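Local structure of amidohydrolase 3 domain-containing protein (Pyrococcus horikoshii, 3IGH) at residues 390-399 against 439-450. The protein is of unknown specific function but, as an amidohydrolase-family member, probably hydrolyses carbon-nitrogen bonds other than peptide bonds. Sequence-based numbering, arbitrary orientation.
Sequences MKVAELGFST and ALHSYTYGSARV
Ser442 O, on the side of helix 439-450 that faces strand 395-397, takes two backbone N-H groups, one from the strand and one from its own helix: Phe397 N donates to it at 3.2 Å from above its carbonyl plane, and Ser447 N reaches it weakly across the helix's wide pi-type turn. Gly396 CA adds a C-H...O contact. Phe397 N also makes a weak bond to Ser447 OG, a hydroxyl hydrogen-bonded to Phe64 O. With CG anti to its carbonyl carbon (chi1 -80°), Phe397 lays its ring against Ser442 CB, which sits over the ring's centre, 3.6 Å from the centroid. The edge of that ring meets Tyr443 in an offset edge-to-face pair, planes 72° apart, while Phe397 CB rests on the tyrosine's face. Cut back to an alanine, Phe397 would keep that CB contact, but Ser442 CB would probably lose its ring face and a gap open beside Ala439. The strand comes very close at Gly396, where any CB would clash with Ser447 CA. A water donates to Leu395 O and Ser442 OG, the latter also hydrogen-bonded to Asp438 O. Farther out, Glu394 OE2 meets the guanidinium edge of Arg449 at NE, 3.5 Å away, in a weak salt bridge. Strand 395-397 pairs in parallel with 357-360 and helix 436-450 packs across it, consistent with the amidohydrolase TIM-barrel fold.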
loop_
_atom_site.group_PDB
_atom_site.type_symbol
_atom_site.label_atom_id
_atom_site.label_comp_id
_atom_site.label_asym_id
_atom_site.label_seq_id
_atom_site.Cartn_x
_atom_site.Cartn_y
_atom_site.Cartn_z
ATOM N N MET A 390 -30.145 4.425 -13.243
ATOM C CA MET A 390 -29.297 3.544 -14.050
ATOM C C MET A 390 -29.101 4.124 -15.457
ATOM O O MET A 390 -28.081 3.880 -16.112
ATOM C CB MET A 390 -29.937 2.153 -14.132
ATOM C CG MET A 390 -28.975 0.967 -14.096
ATOM S SD MET A 390 -29.834 -0.612 -13.829
ATOM C CE MET A 390 -31.067 -0.535 -15.132
ATOM N N LYS A 391 -30.087 4.896 -15.909
ATOM C CA LYS A 391 -30.051 5.556 -17.212
ATOM C C LYS A 391 -29.064 6.727 -17.250
ATOM O O LYS A 391 -28.513 7.039 -18.304
ATOM C CB LYS A 391 -31.455 6.055 -17.571
ATOM C CG LYS A 391 -31.767 6.088 -19.058
ATOM C CD LYS A 391 -33.265 5.909 -19.309
ATOM C CE LYS A 391 -33.684 4.445 -19.165
ATOM N NZ LYS A 391 -35.158 4.274 -19.046
ATOM N N VAL A 392 -28.842 7.371 -16.106
ATOM C CA VAL A 392 -28.009 8.580 -16.059
ATOM C C VAL A 392 -26.642 8.403 -15.375
ATOM O O VAL A 392 -25.779 9.271 -15.495
ATOM C CB VAL A 392 -28.772 9.814 -15.481
ATOM C CG1 VAL A 392 -29.952 10.194 -16.388
ATOM C CG2 VAL A 392 -29.233 9.575 -14.040
ATOM N N ALA A 393 -26.441 7.290 -14.671
ATOM C CA ALA A 393 -25.180 7.070 -13.952
ATOM C C ALA A 393 -24.797 5.604 -13.840
ATOM O O ALA A 393 -25.655 4.718 -13.914
ATOM C CB ALA A 393 -25.249 7.693 -12.560
ATOM N N GLU A 394 -23.500 5.359 -13.660
ATOM C CA GLU A 394 -23.039 4.057 -13.202
ATOM C C GLU A 394 -23.629 3.819 -11.814
ATOM O O GLU A 394 -23.557 4.681 -10.937
ATOM C CB GLU A 394 -21.516 4.012 -13.144
ATOM C CG GLU A 394 -20.970 2.614 -13.015
ATOM C CD GLU A 394 -20.814 1.917 -14.357
ATOM O OE1 GLU A 394 -21.415 0.832 -14.542
ATOM O OE2 GLU A 394 -20.086 2.452 -15.220
ATOM N N LEU A 395 -24.257 2.662 -11.645
ATOM C CA LEU A 395 -25.010 2.369 -10.439
ATOM C C LEU A 395 -24.472 1.089 -9.813
ATOM O O LEU A 395 -24.338 0.073 -10.491
ATOM C CB LEU A 395 -26.488 2.204 -10.803
ATOM C CG LEU A 395 -27.574 2.148 -9.733
ATOM C CD1 LEU A 395 -27.795 3.516 -9.122
ATOM C CD2 LEU A 395 -28.866 1.663 -10.367
ATOM N N GLY A 396 -24.158 1.146 -8.522
ATOM C CA GLY A 396 -23.705 -0.032 -7.793
ATOM C C GLY A 396 -24.703 -0.387 -6.711
ATOM O O GLY A 396 -25.385 0.493 -6.187
ATOM N N PHE A 397 -24.799 -1.675 -6.384
ATOM C CA PHE A 397 -25.698 -2.115 -5.318
ATOM C C PHE A 397 -24.906 -2.376 -4.046
ATOM O O PHE A 397 -23.742 -2.795 -4.081
ATOM C CB PHE A 397 -26.453 -3.395 -5.712
ATOM C CG PHE A 397 -27.642 -3.172 -6.626
ATOM C CD1 PHE A 397 -27.978 -1.904 -7.097
ATOM C CD2 PHE A 397 -28.412 -4.260 -7.036
ATOM C CE1 PHE A 397 -29.065 -1.714 -7.943
ATOM C CE2 PHE A 397 -29.492 -4.087 -7.883
ATOM C CZ PHE A 397 -29.821 -2.803 -8.340
ATOM N N SER A 398 -25.569 -2.163 -2.922
ATOM C CA SER A 398 -24.964 -2.359 -1.629
ATOM C C SER A 398 -26.048 -2.612 -0.590
ATOM O O SER A 398 -27.231 -2.466 -0.874
ATOM C CB SER A 398 -24.158 -1.117 -1.244
ATOM O OG SER A 398 -24.914 0.070 -1.377
ATOM N N THR A 399 -25.627 -2.972 0.617
ATOM C CA THR A 399 -26.554 -3.293 1.684
ATOM C C THR A 399 -26.484 -2.304 2.834
ATOM O O THR A 399 -27.404 -2.258 3.647
ATOM C CB THR A 399 -26.292 -4.704 2.265
ATOM O OG1 THR A 399 -24.919 -4.816 2.663
ATOM C CG2 THR A 399 -26.618 -5.785 1.237
ATOM N N ALA A 439 -29.998 -6.157 -12.331
ATOM C CA ALA A 439 -29.701 -6.250 -10.901
ATOM C C ALA A 439 -28.351 -6.922 -10.643
ATOM O O ALA A 439 -27.554 -6.427 -9.830
ATOM C CB ALA A 439 -30.833 -6.970 -10.149
ATOM N N LEU A 440 -28.086 -8.033 -11.341
ATOM C CA LEU A 440 -26.811 -8.738 -11.194
ATOM C C LEU A 440 -25.638 -7.931 -11.737
ATOM O O LEU A 440 -24.562 -7.933 -11.146
ATOM C CB LEU A 440 -26.862 -10.147 -11.813
ATOM C CG LEU A 440 -27.883 -11.083 -11.146
ATOM C CD1 LEU A 440 -27.853 -12.468 -11.789
ATOM C CD2 LEU A 440 -27.693 -11.191 -9.620
ATOM N N HIS A 441 -25.859 -7.228 -12.845
ATOM C CA HIS A 441 -24.860 -6.308 -13.382
ATOM C C HIS A 441 -24.499 -5.210 -12.372
ATOM O O HIS A 441 -23.318 -4.910 -12.179
ATOM C CB HIS A 441 -25.355 -5.678 -14.690
ATOM C CG HIS A 441 -24.467 -4.590 -15.213
ATOM N ND1 HIS A 441 -23.335 -4.847 -15.960
ATOM C CD2 HIS A 441 -24.548 -3.242 -15.105
ATOM C CE1 HIS A 441 -22.758 -3.705 -16.288
ATOM N NE2 HIS A 441 -23.473 -2.716 -15.780
ATOM N N SER A 442 -25.518 -4.620 -11.736
ATOM C CA SER A 442 -25.313 -3.545 -10.764
ATOM C C SER A 442 -24.573 -4.024 -9.523
ATOM O O SER A 442 -23.771 -3.287 -8.950
ATOM C CB SER A 442 -26.643 -2.900 -10.370
ATOM O OG SER A 442 -27.256 -2.275 -11.484
ATOM N N TYR A 443 -24.815 -5.280 -9.150
ATOM C CA TYR A 443 -24.224 -5.885 -7.967
ATOM C C TYR A 443 -22.844 -6.520 -8.229
ATOM O O TYR A 443 -22.239 -7.113 -7.333
ATOM C CB TYR A 443 -25.180 -6.944 -7.435
ATOM C CG TYR A 443 -25.362 -6.965 -5.934
ATOM C CD1 TYR A 443 -26.569 -7.378 -5.383
ATOM C CD2 TYR A 443 -24.336 -6.586 -5.063
ATOM C CE1 TYR A 443 -26.760 -7.419 -4.010
ATOM C CE2 TYR A 443 -24.520 -6.616 -3.677
ATOM C CZ TYR A 443 -25.741 -7.035 -3.156
ATOM O OH TYR A 443 -25.950 -7.084 -1.788
ATOM N N THR A 444 -22.357 -6.429 -9.460
ATOM C CA THR A 444 -21.040 -6.973 -9.782
ATOM C C THR A 444 -20.182 -5.882 -10.425
ATOM O O THR A 444 -19.438 -5.174 -9.726
ATOM C CB THR A 444 -21.133 -8.260 -10.664
ATOM O OG1 THR A 444 -21.887 -7.974 -11.850
ATOM C CG2 THR A 444 -21.810 -9.406 -9.903
ATOM N N TYR A 445 -20.307 -5.717 -11.742
ATOM C CA TYR A 445 -19.535 -4.704 -12.461
ATOM C C TYR A 445 -19.930 -3.277 -12.073
ATOM O O TYR A 445 -19.068 -2.407 -11.985
ATOM C CB TYR A 445 -19.647 -4.913 -13.973
ATOM C CG TYR A 445 -18.781 -4.011 -14.830
ATOM C CD1 TYR A 445 -17.396 -4.173 -14.880
ATOM C CD2 TYR A 445 -19.360 -3.017 -15.623
ATOM C CE1 TYR A 445 -16.607 -3.348 -15.685
ATOM C CE2 TYR A 445 -18.586 -2.191 -16.431
ATOM C CZ TYR A 445 -17.214 -2.364 -16.462
ATOM O OH TYR A 445 -16.452 -1.546 -17.258
ATOM N N GLY A 446 -21.220 -3.057 -11.814
ATOM C CA GLY A 446 -21.727 -1.738 -11.426
ATOM C C GLY A 446 -21.062 -1.273 -10.139
ATOM O O GLY A 446 -20.480 -0.189 -10.092
ATOM N N SER A 447 -21.097 -2.133 -9.124
ATOM C CA SER A 447 -20.443 -1.867 -7.837
ATOM C C SER A 447 -18.929 -1.662 -7.932
ATOM O O SER A 447 -18.369 -0.786 -7.266
ATOM C CB SER A 447 -20.740 -3.001 -6.878
ATOM O OG SER A 447 -22.007 -2.835 -6.273
ATOM N N ALA A 448 -18.276 -2.463 -8.765
ATOM C CA ALA A 448 -16.837 -2.320 -8.990
ATOM C C ALA A 448 -16.484 -0.971 -9.612
ATOM O O ALA A 448 -15.570 -0.287 -9.151
ATOM C CB ALA A 448 -16.338 -3.448 -9.858
ATOM N N ARG A 449 -17.213 -0.595 -10.658
ATOM C CA ARG A 449 -16.995 0.688 -11.315
ATOM C C ARG A 449 -17.239 1.860 -10.378
ATOM O O ARG A 449 -16.456 2.811 -10.365
ATOM C CB ARG A 449 -17.877 0.816 -12.557
ATOM C CG ARG A 449 -17.434 -0.074 -13.713
ATOM C CD ARG A 449 -16.265 0.538 -14.471
ATOM N NE ARG A 449 -16.745 1.586 -15.371
ATOM C CZ ARG A 449 -15.970 2.338 -16.146
ATOM N NH1 ARG A 449 -14.651 2.177 -16.142
ATOM N NH2 ARG A 449 -16.518 3.262 -16.927
ATOM N N VAL A 450 -18.316 1.781 -9.593
ATOM C CA VAL A 450 -18.632 2.808 -8.577
ATOM C C VAL A 450 -17.487 2.954 -7.541
ATOM O O VAL A 450 -17.195 4.057 -7.057
ATOM C CB VAL A 450 -20.030 2.507 -7.931
ATOM C CG1 VAL A 450 -20.280 3.305 -6.656
ATOM C CG2 VAL A 450 -21.134 2.791 -8.951
HETATM O O HOH W 1 -25.761 -0.696 -12.958
#